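Local coordinates for DMATS type aromatic prenyltransferase (Streptomyces coelicolor, PDB 6ZS0), which probably transfers a dimethylallyl group from its diphosphate to C5 of the indole ring of tryptophan, as a bacterial enzyme of the DMATS family, at residues V166-A169 against L170-G174; L91-N94 against G95-G98. One frame throughout, in Å; residues are numbered along the deposited sequence.

Contact 1: residues V166-A169 against L170-G174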
loop_
_atom_site.group_PDB
_atom_site.type_symbol
_atom_site.label_atom_id
_atom_site.label_comp_id
_atom_site.label_asym_id
_atom_site.label_seq_id
_atom_site.Cartn_x
_atom_site.Cartn_y
_atom_site.Cartn_z
ATOM N N VAL A 166 -2.353 10.279 -16.482
ATOM C CA VAL A 166 -3.456 9.407 -15.996
ATOM C C VAL A 166 -4.515 9.280 -17.103
ATOM O O VAL A 166 -5.003 8.140 -17.364
ATOM C CB VAL A 166 -4.066 9.906 -14.680
ATOM C CG1 VAL A 166 -5.274 9.081 -14.293
ATOM C CG2 VAL A 166 -3.045 9.930 -13.537
ATOM N N ARG A 167 -4.890 10.399 -17.711
ATOM C CA ARG A 167 -5.926 10.383 -18.766
ATOM C C ARG A 167 -5.476 9.449 -19.896
ATOM O O ARG A 167 -6.269 8.624 -20.316
ATOM C CB ARG A 167 -6.212 11.800 -19.259
ATOM C CG ARG A 167 -7.161 11.840 -20.447
ATOM C CD ARG A 167 -7.277 13.227 -21.023
ATOM N NE ARG A 167 -7.816 14.201 -20.081
ATOM C CZ ARG A 167 -9.114 14.359 -19.794
ATOM N NH1 ARG A 167 -9.490 15.310 -18.953
ATOM N NH2 ARG A 167 -10.032 13.574 -20.330
ATOM N N GLU A 168 -4.226 9.555 -20.353
ATOM C CA GLU A 168 -3.706 8.737 -21.470
ATOM C C GLU A 168 -3.631 7.277 -21.030
ATOM O O GLU A 168 -4.010 6.403 -21.810
ATOM C CB GLU A 168 -2.339 9.235 -21.941
ATOM C CG GLU A 168 -1.718 8.373 -23.030
ATOM C CD GLU A 168 -2.508 8.236 -24.331
ATOM O OE1 GLU A 168 -3.543 8.936 -24.498
ATOM O OE2 GLU A 168 -2.078 7.435 -25.172
ATOM N N ALA A 169 -3.177 7.001 -19.802
ATOM C CA ALA A 169 -3.120 5.604 -19.299
ATOM C C ALA A 169 -4.507 4.957 -19.369
ATOM O O ALA A 169 -4.626 3.819 -19.873
ATOM C CB ALA A 169 -2.569 5.567 -17.894
ATOM N N LEU A 170 -5.531 5.655 -18.893
ATOM C CA LEU A 170 -6.893 5.074 -18.786
ATOM C C LEU A 170 -7.414 4.803 -20.199
ATOM O O LEU A 170 -7.947 3.713 -20.431
ATOM C CB LEU A 170 -7.795 6.021 -18.005
ATOM C CG LEU A 170 -7.498 6.086 -16.508
ATOM C CD1 LEU A 170 -8.280 7.223 -15.864
ATOM C CD2 LEU A 170 -7.819 4.757 -15.834
ATOM N N ARG A 171 -7.183 5.740 -21.114
ATOM C CA ARG A 171 -7.567 5.579 -22.540
ATOM C C ARG A 171 -6.925 4.311 -23.110
ATOM O O ARG A 171 -7.637 3.493 -23.711
ATOM C CB ARG A 171 -7.157 6.806 -23.353
ATOM C CG ARG A 171 -7.675 6.774 -24.781
ATOM C CD ARG A 171 -6.877 7.650 -25.710
ATOM N NE ARG A 171 -5.497 7.234 -25.903
ATOM C CZ ARG A 171 -5.096 6.201 -26.643
ATOM N NH1 ARG A 171 -5.968 5.427 -27.265
ATOM N NH2 ARG A 171 -3.809 5.937 -26.754
ATOM N N ARG A 172 -5.621 4.153 -22.946
ATOM C CA ARG A 172 -4.894 2.992 -23.494
ATOM C C ARG A 172 -5.439 1.697 -22.877
ATOM O O ARG A 172 -5.323 0.660 -23.537
ATOM C CB ARG A 172 -3.397 3.115 -23.236
ATOM C CG ARG A 172 -2.727 4.302 -23.912
ATOM C CD ARG A 172 -1.263 4.203 -23.605
ATOM N NE ARG A 172 -0.441 5.266 -24.162
ATOM C CZ ARG A 172 0.887 5.243 -24.167
ATOM N NH1 ARG A 172 1.540 4.203 -23.669
ATOM N NH2 ARG A 172 1.567 6.245 -24.705
ATOM N N LEU A 173 -5.990 1.740 -21.656
ATOM C CA LEU A 173 -6.499 0.529 -20.959
ATOM C C LEU A 173 -7.978 0.307 -21.316
ATOM O O LEU A 173 -8.628 -0.500 -20.639
ATOM C CB LEU A 173 -6.303 0.672 -19.444
ATOM C CG LEU A 173 -4.857 0.748 -18.940
ATOM C CD1 LEU A 173 -4.838 0.995 -17.441
ATOM C CD2 LEU A 173 -4.073 -0.509 -19.264
ATOM N N GLY A 174 -8.499 1.034 -22.304
ATOM C CA GLY A 174 -9.837 0.800 -22.874
ATOM C C GLY A 174 -10.924 1.446 -22.043
ATOM O O GLY A 174 -12.079 0.997 -22.147
#
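Two guanidinium groups present their edges to the carboxylate of Glu168. That of Arg171 has CD of Glu168 in its plane, and that of Arg172 has OE2 there. Arg171 takes hold side-on with two nearly straight bonds, NE to Glu168 OE1 at 2.9 Å and NH2 to Glu168 OE2 at 2.8 Å. The grip is not coplanar: the two planes are turned 38° apart, and OE1 is met from above the carboxylate plane. NE of Arg172 reaches Glu168 OE2 at 2.9 Å on the anti side of that oxygen, the Arg172 guanidinium standing almost perpendicular to the carboxylate (88°). NH2 of Arg171 comes in on the syn side, yet both donors approach from the same face of the carboxylate plane, so OE2 serves two charges. A bend in the Glu168 chain at chi2 (60°) brings the carboxylate forward along the helix, alongside Arg171. The far end of Arg172 is held by the Glu118 carbonyl and Asp121. A glutamine in place of Glu168 would probably leave both arginines without their shared negative mate, with Arg171 likely to turn more freely.

Beneath the charges, Val166 CG1 rests 3.9 Å from Leu170 CD1, and both side chains pack on Val205 of strand 202-209. The Leu173 N to Ala169 O bond, 3.1 Å long, is already weak in the widened last turn. Gly174, at positive phi, then gives N to Arg171 O at 3.0 Å, and His175 N reaches back to Leu170 O. The stretch is thus a surface salt-bridge network on an amphipathic helix packed against the ABBA barrel and closed by a Schellman motif.

Contact 2: residues L91-N94 against G95-G98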
loop_
_atom_site.group_PDB
_atom_site.type_symbol
_atom_site.label_atom_id
_atom_site.label_comp_id
_atom_site.label_asym_id
_atom_site.label_seq_id
_atom_site.Cartn_x
_atom_site.Cartn_y
_atom_site.Cartn_z
ATOM N N LEU A 91 17.122 6.490 -10.431
ATOM C CA LEU A 91 15.686 6.172 -10.492
ATOM C C LEU A 91 15.384 5.392 -11.793
ATOM O O LEU A 91 14.515 4.475 -11.766
ATOM C CB LEU A 91 14.915 7.471 -10.355
ATOM C CG LEU A 91 13.428 7.342 -10.168
ATOM C CD1 LEU A 91 13.108 6.422 -8.987
ATOM C CD2 LEU A 91 12.834 8.721 -9.964
ATOM N N ALA A 92 16.050 5.699 -12.894
ATOM C CA ALA A 92 15.891 4.945 -14.145
ATOM C C ALA A 92 16.260 3.477 -13.918
ATOM O O ALA A 92 15.469 2.583 -14.346
ATOM C CB ALA A 92 16.721 5.566 -15.228
ATOM N N ASP A 93 17.379 3.194 -13.264
ATOM C CA ASP A 93 17.780 1.781 -13.058
ATOM C C ASP A 93 16.874 1.153 -11.995
ATOM O O ASP A 93 16.634 -0.047 -12.069
ATOM C CB ASP A 93 19.248 1.640 -12.728
ATOM C CG ASP A 93 20.136 1.714 -13.960
ATOM O OD1 ASP A 93 19.596 1.751 -15.096
ATOM O OD2 ASP A 93 21.339 1.682 -13.767
ATOM N N ASN A 94 16.355 1.952 -11.064
ATOM C CA ASN A 94 15.384 1.475 -10.058
ATOM C C ASN A 94 14.159 0.931 -10.820
ATOM O O ASN A 94 13.722 -0.212 -10.557
ATOM C CB ASN A 94 15.056 2.618 -9.099
ATOM C CG ASN A 94 14.045 2.273 -8.020
ATOM O OD1 ASN A 94 12.997 1.684 -8.293
ATOM N ND2 ASN A 94 14.360 2.640 -6.792
ATOM N N GLY A 95 13.635 1.721 -11.733
ATOM C CA GLY A 95 12.491 1.315 -12.583
ATOM C C GLY A 95 12.817 0.072 -13.385
ATOM O O GLY A 95 11.956 -0.826 -13.462
ATOM N N ARG A 96 14.008 0.001 -13.978
ATOM C CA ARG A 96 14.383 -1.164 -14.828
ATOM C C ARG A 96 14.441 -2.420 -13.957
ATOM O O ARG A 96 13.883 -3.484 -14.378
ATOM C CB ARG A 96 15.689 -0.889 -15.570
ATOM C CG ARG A 96 15.545 0.107 -16.705
ATOM C CD ARG A 96 16.875 0.343 -17.414
ATOM N NE ARG A 96 17.378 -0.881 -18.038
ATOM C CZ ARG A 96 18.657 -1.255 -18.123
ATOM N NH1 ARG A 96 19.633 -0.523 -17.600
ATOM N NH2 ARG A 96 18.947 -2.396 -18.723
ATOM N N ALA A 97 15.011 -2.309 -12.764
ATOM C CA ALA A 97 15.127 -3.449 -11.830
ATOM C C ALA A 97 13.715 -3.840 -11.379
ATOM O O ALA A 97 13.425 -5.059 -11.314
ATOM C CB ALA A 97 16.026 -3.100 -10.669
ATOM N N GLY A 98 12.856 -2.855 -11.127
ATOM C CA GLY A 98 11.455 -3.123 -10.749
ATOM C C GLY A 98 10.733 -3.881 -11.846
ATOM O O GLY A 98 10.049 -4.905 -11.561
#
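Asp93 and Arg96 pair three residues apart in the opening turns of helix 91-109, one of the helices outside the ABBA barrel. OD1 of Asp93 lies at the edge of the Arg96 guanidinium, near its plane, and takes a weak bond from NH1 of Arg96 at 3.4 Å, as part of a loose salt bridge. The two side chains run side by side, but carboxylate and guanidinium planes are turned 64° apart, and a single nitrogen makes the approach. Arg96 bends at chi3 (63°), and its guanidinium ends alongside the aspartate, with NH1 the nitrogen turned to OD1. Arg96 was modelled in two conformers, so this long bond is doubtful as a fixed feature.

The helical backbone sets the spacing of this pair. Arg96 N bonds to Ala92 O at 3.0 Å, while Arg96 CG comes within 3.4 Å of the same oxygen, Ala92 O. Ala97 N bonds to Asp93 O at 2.9 Å. Farther out, Ser90 OG bonds to the backbone N of Asp93 at the start of the helix, where a negative side chain would probably be favoured by the helix dipole. Leu91 packs on Pro128 and Ala133, and Asn94 touches Glu83, tying this end of the helix to neighbouring loops. Along the more buried side come two glycines: Gly95 N bonds to Leu91 O at 2.9 Å, and one turn on Gly98 N meets Asn94 O at 2.8 Å.

Contact 2 comes first along the chain, at the start of helix 91-109, which follows strand 77-82 and precedes strand 135-139 in sequence. Contact 1 comes later, in the last turns of helix 162-175, which in sequence follows strand 147-152 and precedes strand 191-195. Their centres are 23 Å apart and their nearest atoms about 15 Å, so the two do not touch. Both helices belong to the outer layer around the closed ten-stranded antiparallel barrel, and the contact centres lie about 22 Å (contact 1) and 19 Å (contact 2) from that of the chain. Contact 2 thus marks a helix beginning and contact 1 a helix end, at separate places on the shell of a single-chain prenyltransferase.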